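Local coordinates for protein CalG4 (Micromonospora echinospora, PDB 3IA7) that has the two-domain GT-B fold, in which two Rossmann-like domains with parallel beta sheets flanked by helices face each other across a cleft, at residues Arg5-Ala10 and His33-Val38. Sequence-based numbering, arbitrary orientation.
Sequences RHILFA and HRITYV
Phe9 packs against Tyr37 and Ile35, and His6 against Arg34 and Thr36, on opposite faces of a parallel pair, strands 6-10 and 34-39, joined through helix 15-30. This right-handed beta-alpha-beta crossover is the repeating element of Rossmann-like sheets such as the N-terminal one of a GT-B protein, and it illustrates how register dictates side-chain partners. The backbones are stitched alternately: Ile7 N and Phe9 N donate to Arg34 O and Thr36 O, while Thr36 N donates to Ile7 O and Val38 N donates to Phe9 O at 2.8 Å. Leu8 and Ala10 turn their backbone bonds to strand 105-109.

On the helix 15-30 side, Phe9 CB sits 3.4 Å from Tyr37 CD1, and Phe9 CD1 is 3.6 Å from Ile35 CG2. The two aromatic planes are nearly parallel (11°) but strongly displaced, with little of one ring over the other; the side chain of Val25 packs against both residues. Tyr37 OH is hydrogen-bonded to Ser21 OG, tying the strand to that helix.

On the other face, beside Leu98 of helix 75-98, chi1 of His6 (-176°) sets CG anti to the backbone N, beside the carbonyl carbon, and the ring lies under the extended chain of Arg34, whose guanidinium stacks flat on it, the planes within 1° and the centres 4.0 Å apart. Arg34 NE also forms a salt bridge with Glu53 of the next strand, which would partly offset the charge of the guanidinium. In the plane of the same ring, an almost straight hydrogen bond joins His6 NE2 to Thr36 OG1 at 2.8 Å.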
ATOM      1  N   ARG A   5      -8.161  -5.955  23.070  1.00  9.35           N
ATOM      2  CA  ARG A   5      -7.547  -4.965  23.911  1.00  9.09           C
ATOM      3  C   ARG A   5      -7.836  -3.554  23.402  1.00  9.35           C
ATOM      4  O   ARG A   5      -8.083  -3.344  22.257  1.00  8.82           O
ATOM      5  CB  ARG A   5      -6.056  -5.196  24.047  1.00  8.33           C
ATOM      6  CG  ARG A   5      -5.627  -6.629  24.071  1.00  9.91           C
ATOM      7  CD  ARG A   5      -6.071  -7.335  25.265  1.00 10.08           C
ATOM      8  NE  ARG A   5      -5.616  -6.680  26.452  1.00 18.13           N
ATOM      9  CZ  ARG A   5      -4.581  -7.058  27.173  1.00 13.93           C
ATOM     10  NH1 ARG A   5      -4.235  -6.367  28.236  1.00 14.47           N
ATOM     11  NH2 ARG A   5      -3.903  -8.094  26.816  1.00 21.74           N
ATOM     12  N   HIS A   6      -7.828  -2.606  24.306  1.00  8.82           N
ATOM     13  CA  HIS A   6      -8.003  -1.221  23.931  1.00  8.75           C
ATOM     14  C   HIS A   6      -6.600  -0.612  23.821  1.00 10.02           C
ATOM     15  O   HIS A   6      -5.850  -0.508  24.816  1.00  9.95           O
ATOM     16  CB  HIS A   6      -8.853  -0.455  24.949  1.00  7.36           C
ATOM     17  CG  HIS A   6      -9.124   0.966  24.538  1.00  9.23           C
ATOM     18  ND1 HIS A   6      -9.671   1.903  25.388  1.00  7.75           N
ATOM     19  CD2 HIS A   6      -8.911   1.607  23.362  1.00 10.01           C
ATOM     20  CE1 HIS A   6      -9.808   3.053  24.745  1.00 12.39           C
ATOM     21  NE2 HIS A   6      -9.360   2.903  23.514  1.00 11.37           N
ATOM     22  N   ILE A   7      -6.225  -0.259  22.597  1.00  9.58           N
ATOM     23  CA  ILE A   7      -4.868   0.179  22.370  1.00 10.60           C
ATOM     24  C   ILE A   7      -4.886   1.631  21.925  1.00  9.91           C
ATOM     25  O   ILE A   7      -5.551   1.967  20.928  1.00 12.38           O
ATOM     26  CB  ILE A   7      -4.183  -0.724  21.299  1.00 10.68           C
ATOM     27  CG1 ILE A   7      -4.137  -2.204  21.803  1.00 10.91           C
ATOM     28  CG2 ILE A   7      -2.767  -0.150  21.051  1.00 11.93           C
ATOM     29  CD1 ILE A   7      -3.444  -3.188  20.832  1.00  9.51           C
ATOM     30  N   LEU A   8      -4.191   2.505  22.642  1.00  9.24           N
ATOM     31  CA  LEU A   8      -4.139   3.926  22.235  1.00 10.54           C
ATOM     32  C   LEU A   8      -2.826   4.261  21.523  1.00 10.24           C
ATOM     33  O   LEU A   8      -1.735   3.893  22.021  1.00 12.26           O
ATOM     34  CB  LEU A   8      -4.352   4.846  23.417  1.00 10.09           C
ATOM     35  CG  LEU A   8      -4.004   6.307  23.105  1.00 14.50           C
ATOM     36  CD1 LEU A   8      -5.227   6.933  22.458  1.00 16.21           C
ATOM     37  CD2 LEU A   8      -3.660   7.038  24.372  1.00 22.09           C
ATOM     38  N   PHE A   9      -2.939   4.907  20.366  1.00  9.70           N
ATOM     39  CA  PHE A   9      -1.754   5.431  19.667  1.00 10.79           C
ATOM     40  C   PHE A   9      -1.677   6.934  19.886  1.00 10.60           C
ATOM     41  O   PHE A   9      -2.617   7.673  19.634  1.00 10.44           O
ATOM     42  CB  PHE A   9      -1.853   5.179  18.159  1.00  8.75           C
ATOM     43  CG  PHE A   9      -1.512   3.801  17.738  1.00 11.51           C
ATOM     44  CD1 PHE A   9      -2.289   2.706  18.135  1.00 13.34           C
ATOM     45  CD2 PHE A   9      -0.439   3.583  16.878  1.00  9.37           C
ATOM     46  CE1 PHE A   9      -1.967   1.396  17.711  1.00 13.18           C
ATOM     47  CE2 PHE A   9      -0.113   2.280  16.433  1.00 11.83           C
ATOM     48  CZ  PHE A   9      -0.885   1.175  16.874  1.00 12.39           C
ATOM     49  N   ALA A  10      -0.548   7.389  20.363  1.00 11.00           N
ATOM     50  CA  ALA A  10      -0.271   8.844  20.453  1.00 10.66           C
ATOM     51  C   ALA A  10       0.770   9.210  19.398  1.00 11.98           C
ATOM     52  O   ALA A  10       1.922   8.679  19.436  1.00 11.42           O
ATOM     53  CB  ALA A  10       0.239   9.202  21.869  1.00 10.45           C
ATOM     54  N   HIS A  33      -8.752  -5.751  17.985  1.00  9.18           N
ATOM     55  CA  HIS A  33      -8.416  -4.699  18.966  1.00  8.98           C
ATOM     56  C   HIS A  33      -9.102  -3.374  18.674  1.00  9.75           C
ATOM     57  O   HIS A  33      -9.278  -2.998  17.512  1.00 10.78           O
ATOM     58  CB  HIS A  33      -6.898  -4.538  19.105  1.00  9.04           C
ATOM     59  CG  HIS A  33      -6.210  -5.830  19.435  1.00 10.92           C
ATOM     60  ND1 HIS A  33      -6.547  -6.575  20.546  1.00 10.67           N
ATOM     61  CD2 HIS A  33      -5.309  -6.573  18.743  1.00 10.37           C
ATOM     62  CE1 HIS A  33      -5.844  -7.693  20.553  1.00 11.47           C
ATOM     63  NE2 HIS A  33      -5.067  -7.701  19.485  1.00 13.00           N
ATOM     64  N   ARG A  34      -9.524  -2.708  19.738  1.00  9.71           N
ATOM     65  CA  ARG A  34     -10.103  -1.366  19.678  1.00  8.88           C
ATOM     66  C   ARG A  34      -8.944  -0.368  19.682  1.00  8.64           C
ATOM     67  O   ARG A  34      -8.152  -0.310  20.660  1.00  8.08           O
ATOM     68  CB  ARG A  34     -10.969  -1.127  20.918  1.00  9.67           C
ATOM     69  CG  ARG A  34     -11.541   0.292  20.942  1.00 10.21           C
ATOM     70  CD  ARG A  34     -12.340   0.558  22.199  1.00 14.39           C
ATOM     71  NE  ARG A  34     -12.694   1.978  22.237  1.00 12.87           N
ATOM     72  CZ  ARG A  34     -13.207   2.585  23.301  1.00 14.58           C
ATOM     73  NH1 ARG A  34     -13.371   1.914  24.441  1.00 13.45           N
ATOM     74  NH2 ARG A  34     -13.534   3.872  23.225  1.00 17.03           N
ATOM     75  N   ILE A  35      -8.805   0.376  18.588  1.00  8.66           N
ATOM     76  CA  ILE A  35      -7.728   1.335  18.444  1.00  9.29           C
ATOM     77  C   ILE A  35      -8.240   2.766  18.522  1.00 10.25           C
ATOM     78  O   ILE A  35      -9.195   3.155  17.815  1.00 10.84           O
ATOM     79  CB  ILE A  35      -6.946   1.170  17.097  1.00  9.45           C
ATOM     80  CG1 ILE A  35      -6.706  -0.314  16.743  1.00 10.46           C
ATOM     81  CG2 ILE A  35      -5.646   2.085  17.112  1.00 10.03           C
ATOM     82  CD1 ILE A  35      -5.792  -1.061  17.824  1.00  7.80           C
ATOM     83  N   THR A  36      -7.649   3.542  19.432  1.00  9.57           N
ATOM     84  CA  THR A  36      -7.934   4.950  19.526  1.00  9.66           C
ATOM     85  C   THR A  36      -6.634   5.645  19.126  1.00 10.48           C
ATOM     86  O   THR A  36      -5.552   5.159  19.466  1.00 10.55           O
ATOM     87  CB  THR A  36      -8.337   5.319  20.961  1.00 10.88           C
ATOM     88  OG1 THR A  36      -9.546   4.605  21.321  1.00 11.03           O
ATOM     89  CG2 THR A  36      -8.585   6.836  21.102  1.00  8.16           C
ATOM     90  N   TYR A  37      -6.728   6.773  18.441  1.00  8.93           N
ATOM     91  CA  TYR A  37      -5.547   7.333  17.826  1.00  9.01           C
ATOM     92  C   TYR A  37      -5.623   8.862  17.960  1.00  8.33           C
ATOM     93  O   TYR A  37      -6.595   9.485  17.473  1.00  8.73           O
ATOM     94  CB  TYR A  37      -5.464   6.882  16.345  1.00  8.54           C
ATOM     95  CG  TYR A  37      -4.090   7.099  15.674  1.00  9.96           C
ATOM     96  CD1 TYR A  37      -3.354   6.023  15.202  1.00 10.14           C
ATOM     97  CD2 TYR A  37      -3.591   8.382  15.439  1.00 11.99           C
ATOM     98  CE1 TYR A  37      -2.127   6.199  14.579  1.00 10.42           C
ATOM     99  CE2 TYR A  37      -2.331   8.584  14.818  1.00 10.23           C
ATOM    100  CZ  TYR A  37      -1.606   7.463  14.405  1.00 11.80           C
ATOM    101  OH  TYR A  37      -0.401   7.625  13.740  1.00 12.83           O
ATOM    102  N   VAL A  38      -4.606   9.441  18.624  1.00  8.35           N
ATOM    103  CA  VAL A  38      -4.531  10.895  18.786  1.00  8.95           C
ATOM    104  C   VAL A  38      -3.851  11.553  17.578  1.00  8.99           C
ATOM    105  O   VAL A  38      -2.654  11.277  17.246  1.00  9.21           O
ATOM    106  CB  VAL A  38      -3.809  11.293  20.120  1.00  7.13           C
ATOM    107  CG1 VAL A  38      -3.784  12.845  20.340  1.00  8.36           C
ATOM    108  CG2 VAL A  38      -4.431  10.531  21.357  1.00 11.32           C
TER